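Local coordinates for protein DNA polymerase (PDB 2PY5) that replicates the phage genome from a protein primer, coupling processive, strand-displacing DNA synthesis to 3'-5' exonucleolytic proofreading, at residues Y90-S95 with Y101-C106; F69-L74 with K402-K407. The protein carries 2 engineered substitutions. All blocks are in the same frame, centred on the assembly; numbering follows the deposited sequence.

In the fold
Contact 1 is a local hairpin pairing, contact 2 the long-range packing of a helix on a strand, the first nested along the chain inside the loop closed by the second; their centres lie 11 Å apart. Helix 63-76 comes first, then strands 89-94 and 100-110 of the eight-stranded exonuclease sheet, and some three hundred residues later strand 402-406 of the TPR2 region. That late strand lies close to the hairpin, where the backbones of I94 and K402 meet, while I71 and P404 both pack on Y90. The exonuclease and polymerization regions thus touch beside bound DNA: the 90-95/101-106 pair meets chain C, and K402 meets chain B.

Contact 1: residues Y90-S95 with Y101-C106; sequences YNTIIS and YMIDIC. With nucleotides of chain C.
With CG1 of I93 beside its own backbone N (chi1 -58°) and the chain extended beyond, CD1 of I93 reaches the guanine of DG2 of chain C, while CG1 meets CE of M102 at 3.7 Å. M102 starts out extended and bends only at its last torsion (chi3 75°), a turn that sets its SD 3.2 Å from N1 of the same guanine and its CE near O6. The antiparallel hairpin is paired by a 2.8 Å bond from N91 N to D104 O and a 2.9 Å return bond from D104 N to N91 O; I93 N to M102 O follows. O of I93 takes a 2.8 Å bond from N of Y101, with only a weak one from N of M102. Y101 and M102 both oppose I93 in a classic beta bulge, and M102 stays on the DNA side with I93. The side chains of I93 and Y101 cross at about a right angle, CG2 of I93 lying 3.8 Å from CD1 of Y101; C2' of the DA3 sugar of chain C lies over one ring face, toward the rim, and K124 makes a cation-pi contact with the ring. On the other sheet face Y90 and T92 turn toward helix 63-76, their polar ends bonded to E75 and W81. One water accepts from ND2 of N91 and donates to OD1 of D104 and O6 of the guanine. I93 takes part in template-primer binding; here it and M102 meet the guanine directly, while N91 and D104 reach O6 through water, consistent with largely apolar, water-mediated contact.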
loop_
_atom_site.group_PDB
_atom_site.type_symbol
_atom_site.label_atom_id
_atom_site.label_comp_id
_atom_site.label_asym_id
_atom_site.label_seq_id
_atom_site.Cartn_x
_atom_site.Cartn_y
_atom_site.Cartn_z
ATOM N N TYR F 90 -8.173 -23.703 -14.844
ATOM C CA TYR F 90 -7.310 -22.666 -14.286
ATOM C C TYR F 90 -7.669 -22.473 -12.816
ATOM O O TYR F 90 -8.811 -22.693 -12.406
ATOM C CB TYR F 90 -7.396 -21.343 -15.067
ATOM C CG TYR F 90 -8.734 -20.658 -14.951
ATOM C CD1 TYR F 90 -8.925 -19.618 -14.051
ATOM C CD2 TYR F 90 -9.807 -21.063 -15.723
ATOM C CE1 TYR F 90 -10.131 -18.997 -13.924
ATOM C CE2 TYR F 90 -11.056 -20.438 -15.608
ATOM C CZ TYR F 90 -11.205 -19.401 -14.710
ATOM O OH TYR F 90 -12.418 -18.775 -14.542
ATOM N N ASN F 91 -6.654 -22.146 -12.029
ATOM C CA ASN F 91 -6.804 -21.813 -10.607
ATOM C C ASN F 91 -6.467 -20.333 -10.465
ATOM O O ASN F 91 -5.815 -19.737 -11.340
ATOM C CB ASN F 91 -5.850 -22.673 -9.768
ATOM C CG ASN F 91 -6.048 -22.508 -8.262
ATOM O OD1 ASN F 91 -7.105 -22.086 -7.800
ATOM N ND2 ASN F 91 -5.030 -22.859 -7.494
ATOM N N THR F 92 -6.940 -19.716 -9.383
ATOM C CA THR F 92 -6.633 -18.321 -9.113
ATOM C C THR F 92 -6.301 -18.116 -7.639
ATOM O O THR F 92 -6.702 -18.899 -6.797
ATOM C CB THR F 92 -7.812 -17.380 -9.461
ATOM O OG1 THR F 92 -8.986 -17.822 -8.788
ATOM C CG2 THR F 92 -8.101 -17.397 -10.941
ATOM N N ILE F 93 -5.556 -17.042 -7.367
ATOM C CA ILE F 93 -5.468 -16.446 -6.032
ATOM C C ILE F 93 -5.979 -15.026 -6.159
ATOM O O ILE F 93 -5.277 -14.151 -6.628
ATOM C CB ILE F 93 -4.035 -16.443 -5.447
ATOM C CG1 ILE F 93 -3.494 -17.856 -5.388
ATOM C CG2 ILE F 93 -4.046 -15.775 -4.090
ATOM C CD1 ILE F 93 -2.015 -17.911 -4.997
ATOM N N ILE F 94 -7.252 -14.843 -5.799
ATOM C CA ILE F 94 -7.925 -13.540 -5.729
ATOM C C ILE F 94 -8.484 -13.442 -4.310
ATOM O O ILE F 94 -9.265 -14.310 -3.872
ATOM C CB ILE F 94 -9.085 -13.399 -6.753
ATOM C CG1 ILE F 94 -8.569 -13.490 -8.185
ATOM C CG2 ILE F 94 -9.816 -12.053 -6.524
ATOM C CD1 ILE F 94 -9.671 -13.818 -9.215
ATOM N N SER F 95 -8.051 -12.424 -3.572
ATOM C CA SER F 95 -8.412 -12.306 -2.159
ATOM C C SER F 95 -9.856 -11.876 -1.986
ATOM O O SER F 95 -10.478 -11.402 -2.945
ATOM C CB SER F 95 -7.507 -11.329 -1.413
ATOM O OG SER F 95 -7.765 -9.979 -1.759
ATOM N N TYR F 101 -3.493 -12.073 -7.368
ATOM C CA TYR F 101 -2.092 -12.545 -7.189
ATOM C C TYR F 101 -1.655 -13.541 -8.256
ATOM O O TYR F 101 -0.475 -13.593 -8.587
ATOM C CB TYR F 101 -1.874 -13.209 -5.829
ATOM C CG TYR F 101 -2.064 -12.283 -4.665
ATOM C CD1 TYR F 101 -3.320 -12.080 -4.134
ATOM C CD2 TYR F 101 -1.006 -11.596 -4.121
ATOM C CE1 TYR F 101 -3.511 -11.240 -3.085
ATOM C CE2 TYR F 101 -1.168 -10.731 -3.056
ATOM C CZ TYR F 101 -2.436 -10.541 -2.539
ATOM O OH TYR F 101 -2.631 -9.702 -1.461
ATOM N N MET F 102 -2.571 -14.348 -8.779
ATOM C CA MET F 102 -2.183 -15.478 -9.631
ATOM C C MET F 102 -3.353 -15.985 -10.447
ATOM O O MET F 102 -4.474 -16.084 -9.950
ATOM C CB MET F 102 -1.618 -16.635 -8.774
ATOM C CG MET F 102 -1.069 -17.817 -9.600
ATOM S SD MET F 102 -0.743 -19.266 -8.607
ATOM C CE MET F 102 -2.418 -19.819 -8.333
ATOM N N ILE F 103 -3.048 -16.342 -11.694
ATOM C CA ILE F 103 -3.882 -17.213 -12.528
ATOM C C ILE F 103 -2.962 -18.338 -13.005
ATOM O O ILE F 103 -1.953 -18.061 -13.630
ATOM C CB ILE F 103 -4.436 -16.496 -13.762
ATOM C CG1 ILE F 103 -5.201 -15.230 -13.384
ATOM C CG2 ILE F 103 -5.355 -17.453 -14.570
ATOM C CD1 ILE F 103 -5.517 -14.315 -14.588
ATOM N N ASP F 104 -3.303 -19.581 -12.689
ATOM C CA ASP F 104 -2.469 -20.752 -13.033
ATOM C C ASP F 104 -3.277 -21.616 -13.987
ATOM O O ASP F 104 -4.290 -22.197 -13.598
ATOM C CB ASP F 104 -2.119 -21.504 -11.771
ATOM C CG ASP F 104 -1.059 -22.579 -11.971
ATOM O OD1 ASP F 104 -0.701 -23.240 -10.972
ATOM O OD2 ASP F 104 -0.604 -22.752 -13.115
ATOM N N ILE F 105 -2.832 -21.693 -15.244
ATOM C CA ILE F 105 -3.580 -22.371 -16.281
ATOM C C ILE F 105 -2.965 -23.740 -16.502
ATOM O O ILE F 105 -1.788 -23.844 -16.887
ATOM C CB ILE F 105 -3.541 -21.559 -17.596
ATOM C CG1 ILE F 105 -4.101 -20.143 -17.389
ATOM C CG2 ILE F 105 -4.299 -22.301 -18.727
ATOM C CD1 ILE F 105 -3.725 -19.183 -18.485
ATOM N N CYS F 106 -3.747 -24.779 -16.245
ATOM C CA CYS F 106 -3.267 -26.168 -16.278
ATOM C C CYS F 106 -3.681 -26.842 -17.569
ATOM O O CYS F 106 -4.868 -26.965 -17.839
ATOM C CB CYS F 106 -3.896 -26.959 -15.144
ATOM S SG CYS F 106 -3.392 -28.670 -15.095
ATOM P P DG C 2 0.937 -21.484 2.478
ATOM O OP1 DG C 2 2.067 -21.494 3.435
ATOM O OP2 DG C 2 -0.443 -21.277 2.979
ATOM O "O5'" DG C 2 1.243 -20.423 1.304
ATOM C "C5'" DG C 2 2.520 -20.516 0.677
ATOM C "C4'" DG C 2 2.735 -19.581 -0.500
ATOM O "O4'" DG C 2 2.199 -20.172 -1.697
ATOM C "C3'" DG C 2 2.109 -18.200 -0.451
ATOM O "O3'" DG C 2 3.079 -17.328 -0.966
ATOM C "C2'" DG C 2 0.904 -18.251 -1.380
ATOM C "C1'" DG C 2 1.449 -19.211 -2.417
ATOM N N9 DG C 2 0.491 -20.029 -3.130
ATOM C C8 DG C 2 -0.699 -20.534 -2.672
ATOM N N7 DG C 2 -1.313 -21.272 -3.552
ATOM C C5 DG C 2 -0.454 -21.255 -4.651
ATOM C C6 DG C 2 -0.583 -21.868 -5.912
ATOM O O6 DG C 2 -1.515 -22.581 -6.303
ATOM N N1 DG C 2 0.513 -21.606 -6.738
ATOM C C2 DG C 2 1.598 -20.831 -6.392
ATOM N N2 DG C 2 2.562 -20.677 -7.320
ATOM N N3 DG C 2 1.724 -20.244 -5.204
ATOM C C4 DG C 2 0.665 -20.504 -4.400
ATOM P P DA C 3 3.541 -16.067 -0.120
ATOM O OP1 DA C 3 4.657 -15.483 -0.889
ATOM O OP2 DA C 3 3.661 -16.491 1.313
ATOM O "O5'" DA C 3 2.287 -15.084 -0.204
ATOM C "C5'" DA C 3 2.117 -14.323 -1.365
ATOM C "C4'" DA C 3 0.713 -13.754 -1.350
ATOM O "O4'" DA C 3 -0.225 -14.845 -1.423
ATOM C "C3'" DA C 3 0.325 -12.986 -0.097
ATOM O "O3'" DA C 3 0.504 -11.598 -0.325
ATOM C "C2'" DA C 3 -1.170 -13.290 0.072
ATOM C "C1'" DA C 3 -1.390 -14.620 -0.634
ATOM N N9 DA C 3 -1.445 -15.835 0.182
ATOM C C8 DA C 3 -0.555 -16.212 1.163
ATOM N N7 DA C 3 -0.807 -17.389 1.698
ATOM C C5 DA C 3 -1.934 -17.816 1.012
ATOM C C6 DA C 3 -2.717 -18.984 1.097
ATOM N N6 DA C 3 -2.461 -19.979 1.955
ATOM N N1 DA C 3 -3.779 -19.097 0.259
ATOM C C2 DA C 3 -4.037 -18.099 -0.600
ATOM N N3 DA C 3 -3.373 -16.952 -0.767
ATOM C C4 DA C 3 -2.327 -16.876 0.069
HETATM O O HOH W 1 -2.084 -23.359 -8.649
#

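Contact 2: residues F69-L74 with K402-K407. With nucleotides of chain B.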
loop_
_atom_site.group_PDB
_atom_site.type_symbol
_atom_site.label_atom_id
_atom_site.label_comp_id
_atom_site.label_asym_id
_atom_site.label_seq_id
_atom_site.Cartn_x
_atom_site.Cartn_y
_atom_site.Cartn_z
ATOM N N PHE F 69 -9.408 -9.930 -18.832
ATOM C CA PHE F 69 -9.416 -10.303 -20.236
ATOM C C PHE F 69 -9.019 -11.762 -20.427
ATOM O O PHE F 69 -9.627 -12.485 -21.228
ATOM C CB PHE F 69 -8.546 -9.352 -21.069
ATOM C CG PHE F 69 -9.095 -7.962 -21.135
ATOM C CD1 PHE F 69 -8.884 -7.051 -20.093
ATOM C CD2 PHE F 69 -9.867 -7.553 -22.213
ATOM C CE1 PHE F 69 -9.440 -5.769 -20.153
ATOM C CE2 PHE F 69 -10.376 -6.286 -22.257
ATOM C CZ PHE F 69 -10.153 -5.397 -21.239
ATOM N N ILE F 70 -8.013 -12.204 -19.663
ATOM C CA ILE F 70 -7.529 -13.570 -19.720
ATOM C C ILE F 70 -8.594 -14.552 -19.273
ATOM O O ILE F 70 -8.833 -15.559 -19.933
ATOM C CB ILE F 70 -6.245 -13.702 -18.858
ATOM C CG1 ILE F 70 -5.089 -12.953 -19.510
ATOM C CG2 ILE F 70 -5.863 -15.158 -18.608
ATOM C CD1 ILE F 70 -3.936 -12.714 -18.597
ATOM N N ILE F 71 -9.254 -14.260 -18.153
ATOM C CA ILE F 71 -10.296 -15.157 -17.633
ATOM C C ILE F 71 -11.522 -15.190 -18.562
ATOM O O ILE F 71 -12.094 -16.262 -18.795
ATOM C CB ILE F 71 -10.638 -14.873 -16.160
ATOM C CG1 ILE F 71 -9.412 -15.161 -15.289
ATOM C CG2 ILE F 71 -11.778 -15.785 -15.690
ATOM C CD1 ILE F 71 -9.627 -14.857 -13.817
ATOM N N ASN F 72 -11.924 -14.026 -19.080
ATOM C CA ASN F 72 -12.976 -13.996 -20.095
ATOM C C ASN F 72 -12.640 -14.930 -21.265
ATOM O O ASN F 72 -13.500 -15.627 -21.778
ATOM C CB ASN F 72 -13.207 -12.569 -20.609
ATOM C CG ASN F 72 -14.227 -11.804 -19.781
ATOM O OD1 ASN F 72 -13.870 -11.127 -18.787
ATOM N ND2 ASN F 72 -15.475 -11.923 -20.141
ATOM N N TRP F 73 -11.382 -14.952 -21.689
ATOM C CA TRP F 73 -10.984 -15.832 -22.793
ATOM C C TRP F 73 -11.038 -17.299 -22.366
ATOM O O TRP F 73 -11.604 -18.132 -23.064
ATOM C CB TRP F 73 -9.581 -15.482 -23.293
ATOM C CG TRP F 73 -9.144 -16.258 -24.511
ATOM C CD1 TRP F 73 -9.255 -15.858 -25.814
ATOM C CD2 TRP F 73 -8.540 -17.564 -24.547
ATOM N NE1 TRP F 73 -8.770 -16.817 -26.648
ATOM C CE2 TRP F 73 -8.321 -17.879 -25.908
ATOM C CE3 TRP F 73 -8.163 -18.492 -23.573
ATOM C CZ2 TRP F 73 -7.745 -19.081 -26.314
ATOM C CZ3 TRP F 73 -7.583 -19.675 -23.967
ATOM C CH2 TRP F 73 -7.395 -19.973 -25.337
ATOM N N LEU F 74 -10.464 -17.599 -21.196
ATOM C CA LEU F 74 -10.402 -18.965 -20.719
ATOM C C LEU F 74 -11.796 -19.576 -20.690
ATOM O O LEU F 74 -11.998 -20.665 -21.182
ATOM C CB LEU F 74 -9.733 -19.039 -19.333
ATOM C CG LEU F 74 -8.233 -18.771 -19.327
ATOM C CD1 LEU F 74 -7.770 -18.487 -17.907
ATOM C CD2 LEU F 74 -7.454 -19.955 -19.897
ATOM N N LYS F 402 -11.906 -15.339 -3.573
ATOM C CA LYS F 402 -13.019 -15.077 -4.479
ATOM C C LYS F 402 -12.775 -15.863 -5.781
ATOM O O LYS F 402 -11.634 -15.934 -6.297
ATOM C CB LYS F 402 -13.120 -13.561 -4.776
ATOM C CG LYS F 402 -13.647 -12.678 -3.623
ATOM C CD LYS F 402 -15.167 -12.670 -3.571
ATOM C CE LYS F 402 -15.715 -12.110 -2.265
ATOM N NZ LYS F 402 -15.445 -10.646 -2.056
ATOM N N VAL F 403 -13.833 -16.496 -6.258
ATOM C CA VAL F 403 -13.783 -17.379 -7.411
ATOM C C VAL F 403 -14.486 -16.710 -8.579
ATOM O O VAL F 403 -15.650 -16.329 -8.467
ATOM C CB VAL F 403 -14.479 -18.717 -7.101
ATOM C CG1 VAL F 403 -14.521 -19.625 -8.323
ATOM C CG2 VAL F 403 -13.785 -19.402 -5.914
ATOM N N PRO F 404 -13.791 -16.564 -9.714
ATOM C CA PRO F 404 -14.454 -15.963 -10.870
ATOM C C PRO F 404 -15.430 -16.894 -11.550
ATOM O O PRO F 404 -15.261 -18.115 -11.503
ATOM C CB PRO F 404 -13.304 -15.670 -11.808
ATOM C CG PRO F 404 -12.292 -16.694 -11.465
ATOM C CD PRO F 404 -12.402 -16.945 -10.019
ATOM N N TYR F 405 -16.441 -16.310 -12.188
ATOM C CA TYR F 405 -17.369 -17.064 -13.037
ATOM C C TYR F 405 -17.985 -16.126 -14.056
ATOM O O TYR F 405 -17.939 -14.911 -13.889
ATOM C CB TYR F 405 -18.449 -17.739 -12.194
ATOM C CG TYR F 405 -19.407 -16.794 -11.530
ATOM C CD1 TYR F 405 -20.631 -16.496 -12.102
ATOM C CD2 TYR F 405 -19.092 -16.211 -10.321
ATOM C CE1 TYR F 405 -21.518 -15.620 -11.473
ATOM C CE2 TYR F 405 -19.962 -15.348 -9.691
ATOM C CZ TYR F 405 -21.161 -15.050 -10.267
ATOM O OH TYR F 405 -22.011 -14.184 -9.615
ATOM N N LEU F 406 -18.526 -16.684 -15.135
ATOM C CA LEU F 406 -19.197 -15.864 -16.144
ATOM C C LEU F 406 -20.667 -15.734 -15.791
ATOM O O LEU F 406 -21.378 -16.732 -15.658
ATOM C CB LEU F 406 -19.050 -16.449 -17.553
ATOM C CG LEU F 406 -17.814 -16.154 -18.395
ATOM C CD1 LEU F 406 -18.145 -16.496 -19.855
ATOM C CD2 LEU F 406 -17.280 -14.712 -18.288
ATOM N N LYS F 407 -21.109 -14.495 -15.632
ATOM C CA LYS F 407 -22.517 -14.185 -15.390
ATOM C C LYS F 407 -23.337 -14.422 -16.671
ATOM O O LYS F 407 -22.774 -14.623 -17.752
ATOM C CB LYS F 407 -22.652 -12.731 -14.906
ATOM C CG LYS F 407 -21.896 -12.432 -13.626
ATOM C CD LYS F 407 -22.166 -11.031 -13.055
ATOM C CE LYS F 407 -21.641 -9.915 -13.947
ATOM N NZ LYS F 407 -21.821 -8.571 -13.308
ATOM P P DT B 5 -17.135 -7.713 -3.689
ATOM O OP1 DT B 5 -17.903 -7.021 -2.620
ATOM O OP2 DT B 5 -16.980 -9.185 -3.664
ATOM O "O5'" DT B 5 -17.808 -7.375 -5.102
ATOM C "C5'" DT B 5 -18.164 -6.043 -5.433
ATOM C "C4'" DT B 5 -18.234 -5.875 -6.938
ATOM O "O4'" DT B 5 -16.906 -5.926 -7.514
ATOM C "C3'" DT B 5 -19.024 -6.940 -7.685
ATOM O "O3'" DT B 5 -19.691 -6.329 -8.778
ATOM C "C2'" DT B 5 -17.960 -7.929 -8.156
ATOM C "C1'" DT B 5 -16.824 -6.973 -8.471
ATOM N N1 DT B 5 -15.446 -7.518 -8.314
ATOM C C2 DT B 5 -14.525 -7.338 -9.326
ATOM O O2 DT B 5 -14.731 -6.750 -10.397
ATOM N N3 DT B 5 -13.291 -7.867 -9.023
ATOM C C4 DT B 5 -12.908 -8.536 -7.874
ATOM O O4 DT B 5 -11.759 -8.944 -7.733
ATOM C C5 DT B 5 -13.916 -8.675 -6.861
ATOM C C7 DT B 5 -13.624 -9.374 -5.574
ATOM C C6 DT B 5 -15.130 -8.163 -7.123
#
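I71 and P404 meet with their side chains at about a right angle: the end of the isoleucine comes up to the proline ring, CD1 lying 4.0 Å from CG of P404, while its CG2 branch stands 4.2 Å from CB of the same ring. The branches of I71 owe this reach to a first torsion of -64°, which places CG1 beside the backbone N and CG2 beside the carbonyl carbon. Next along the helix, N72 passes L406 at a slant, and a methyl of the leucine, CD2, packs against the end of N72. Only 152 Å² is buried between the two segments, yet they are 328 residues apart in sequence. Helix 63-76 belongs to the exonuclease region, where F69 interacts with the primer terminal protein; strand 402-406 is one arm of a two-stranded antiparallel sheet with 412-416 in TPR2, an insertion of the protein-primed B-family polymerases. L412 of the second arm packs on I71, N72 and L406, so both arms rest on the helix. At the start of the strand K402 extends to the DNA: bends at its second and fourth torsions bring NZ to OP2 of DT5 of chain B, a 2.7 Å hydrogen bond, while CG of K402 lies 3.8 Å from the thymine methyl C7. NZ also donates to the backbone O of R96, and just beyond the strand K407 forms a salt bridge with another DNA phosphate.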